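Local coordinates for protein AtFKBP42 (Arabidopsis thaliana, PDB 2F4E) that belongs to the FKBP-type peptidyl-prolyl cis-trans isomerase family, probably speeds proline isomerization, and modulates transport by MDR- and MRP-type ABC transporters, at residues K66-F71 and G157-K162. Residues are numbered along the deposited sequence; the frame is centred on the assembly and turned at random.
Sequences KYSTCF and GFDETK
With chi1 of Ser68 at 176°, OG stands anti to the backbone N and reaches Glu160 O, while chi1 of Asp159 at 74° sets CG between its own backbone N and carbonyl carbon, on the side of Thr69. The Asp159 carboxylate then accepts from the backbone: Thr69 N lies 2.8 Å from Asp159 OD1, a nearly straight bond (N-H...O 166°) that meets the oxygen from above the carboxylate plane. Asp159 N returns a bond to Thr69 O, 3.0 Å away, so Asp159 engages both backbone polar groups of Thr69. Ser68 OG donates to Glu160 O at 3.1 Å, tilted from the carbonyl plane, and also lies 3.2 Å from Phe158 CB. An alanine at Ser68 would probably leave Glu160 O without this donor and open a small gap beside Phe158 CB. The pairing is antiparallel and joins the start of strand 69-78 to the end of strand 149-158 in the curved FKBP sheet. Phe71 and Gly157 form its hydrogen-bonded pair: Phe71 N to Gly157 O spans 2.9 Å, Gly157 N to Phe71 O 3.2 Å. Cys70 and Phe158 are the adjacent non-hydrogen-bonded pair, where Cys70 SG approaches the Phe158 ring at its edge, 3.9 Å from CD2. Past the strand end, the Glu160 and Lys162 side chains turn to the residues just before Lys66, where Glu160 OE2 bonds Ser65 OG and Lys162 NZ bonds Pro64 O.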
loop_
_atom_site.group_PDB
_atom_site.type_symbol
_atom_site.label_atom_id
_atom_site.label_comp_id
_atom_site.label_asym_id
_atom_site.label_seq_id
_atom_site.Cartn_x
_atom_site.Cartn_y
_atom_site.Cartn_z
ATOM N N LYS A 66 -12.232 10.693 2.259
ATOM C CA LYS A 66 -11.096 11.400 1.698
ATOM C C LYS A 66 -10.530 12.270 2.809
ATOM O O LYS A 66 -11.271 12.746 3.678
ATOM C CB LYS A 66 -11.526 12.294 0.531
ATOM C CG LYS A 66 -12.336 11.577 -0.533
ATOM C CD LYS A 66 -12.393 12.374 -1.841
ATOM C CE LYS A 66 -13.161 13.694 -1.693
ATOM N NZ LYS A 66 -13.326 14.344 -3.031
ATOM N N TYR A 67 -9.220 12.469 2.792
ATOM C CA TYR A 67 -8.573 13.312 3.795
ATOM C C TYR A 67 -8.467 12.671 5.186
ATOM O O TYR A 67 -8.009 13.299 6.141
ATOM C CB TYR A 67 -9.313 14.655 3.885
ATOM C CG TYR A 67 -9.593 15.292 2.527
ATOM C CD1 TYR A 67 -8.759 15.037 1.430
ATOM C CD2 TYR A 67 -10.667 16.174 2.349
ATOM C CE1 TYR A 67 -8.978 15.639 0.190
ATOM C CE2 TYR A 67 -10.902 16.793 1.096
ATOM C CZ TYR A 67 -10.050 16.514 0.029
ATOM O OH TYR A 67 -10.244 17.088 -1.205
ATOM N N SER A 68 -8.888 11.419 5.293
ATOM C CA SER A 68 -8.817 10.684 6.552
ATOM C C SER A 68 -7.378 10.338 6.965
ATOM O O SER A 68 -6.497 10.146 6.131
ATOM C CB SER A 68 -9.626 9.391 6.435
ATOM O OG SER A 68 -9.502 8.594 7.602
ATOM N N THR A 69 -7.141 10.269 8.267
ATOM C CA THR A 69 -5.831 9.896 8.785
ATOM C C THR A 69 -5.820 8.376 8.953
ATOM O O THR A 69 -6.702 7.791 9.595
ATOM C CB THR A 69 -5.550 10.560 10.144
ATOM O OG1 THR A 69 -5.412 11.972 9.954
ATOM C CG2 THR A 69 -4.276 10.018 10.756
ATOM N N CYS A 70 -4.818 7.738 8.371
ATOM C CA CYS A 70 -4.710 6.293 8.440
ATOM C C CYS A 70 -3.416 5.836 9.099
ATOM O O CYS A 70 -2.334 6.354 8.829
ATOM C CB CYS A 70 -4.793 5.709 7.029
ATOM S SG CYS A 70 -6.021 6.517 5.948
ATOM N N PHE A 71 -3.549 4.852 9.973
ATOM C CA PHE A 71 -2.402 4.268 10.647
ATOM C C PHE A 71 -2.275 2.878 10.064
ATOM O O PHE A 71 -3.250 2.120 10.045
ATOM C CB PHE A 71 -2.646 4.241 12.151
ATOM C CG PHE A 71 -2.531 5.592 12.782
ATOM C CD1 PHE A 71 -1.280 6.164 13.000
ATOM C CD2 PHE A 71 -3.668 6.328 13.082
ATOM C CE1 PHE A 71 -1.165 7.459 13.510
ATOM C CE2 PHE A 71 -3.563 7.620 13.589
ATOM C CZ PHE A 71 -2.311 8.187 13.802
ATOM N N GLY A 157 -6.156 1.384 11.291
ATOM C CA GLY A 157 -7.397 2.124 11.439
ATOM C C GLY A 157 -7.286 3.557 10.974
ATOM O O GLY A 157 -6.178 4.051 10.788
ATOM N N PHE A 158 -8.437 4.203 10.772
ATOM C CA PHE A 158 -8.499 5.601 10.354
ATOM C C PHE A 158 -9.348 6.445 11.310
ATOM O O PHE A 158 -10.180 5.921 12.059
ATOM C CB PHE A 158 -9.050 5.765 8.933
ATOM C CG PHE A 158 -9.432 4.491 8.259
ATOM C CD1 PHE A 158 -10.608 3.843 8.602
ATOM C CD2 PHE A 158 -8.634 3.962 7.231
ATOM C CE1 PHE A 158 -11.004 2.688 7.936
ATOM C CE2 PHE A 158 -9.017 2.796 6.545
ATOM C CZ PHE A 158 -10.211 2.159 6.908
ATOM N N ASP A 159 -9.151 7.757 11.279
ATOM C CA ASP A 159 -9.886 8.615 12.194
ATOM C C ASP A 159 -11.229 9.121 11.683
ATOM O O ASP A 159 -12.077 9.536 12.470
ATOM C CB ASP A 159 -8.999 9.789 12.634
ATOM C CG ASP A 159 -8.819 10.841 11.550
ATOM O OD1 ASP A 159 -9.041 10.539 10.361
ATOM O OD2 ASP A 159 -8.444 11.983 11.896
ATOM N N GLU A 160 -11.436 9.069 10.371
ATOM C CA GLU A 160 -12.687 9.547 9.786
ATOM C C GLU A 160 -13.223 8.557 8.746
ATOM O O GLU A 160 -12.582 8.303 7.718
ATOM C CB GLU A 160 -12.462 10.922 9.139
ATOM C CG GLU A 160 -13.740 11.653 8.754
ATOM C CD GLU A 160 -13.492 12.775 7.755
ATOM O OE1 GLU A 160 -12.708 13.706 8.047
ATOM O OE2 GLU A 160 -14.093 12.718 6.665
ATOM N N THR A 161 -14.395 7.991 9.012
ATOM C CA THR A 161 -14.978 7.007 8.095
ATOM C C THR A 161 -16.296 7.457 7.462
ATOM O O THR A 161 -16.995 8.301 8.019
ATOM C CB THR A 161 -15.220 5.666 8.811
ATOM O OG1 THR A 161 -15.967 4.799 7.952
ATOM C CG2 THR A 161 -16.001 5.870 10.097
ATOM N N LYS A 162 -16.629 6.889 6.303
ATOM C CA LYS A 162 -17.865 7.230 5.593
ATOM C C LYS A 162 -19.128 6.833 6.372
ATOM O O LYS A 162 -19.355 5.649 6.645
ATOM C CB LYS A 162 -17.901 6.558 4.215
ATOM C CG LYS A 162 -16.681 6.823 3.331
ATOM C CD LYS A 162 -16.986 6.447 1.876
ATOM C CE LYS A 162 -15.742 6.443 0.995
ATOM N NZ LYS A 162 -14.915 7.684 1.144
#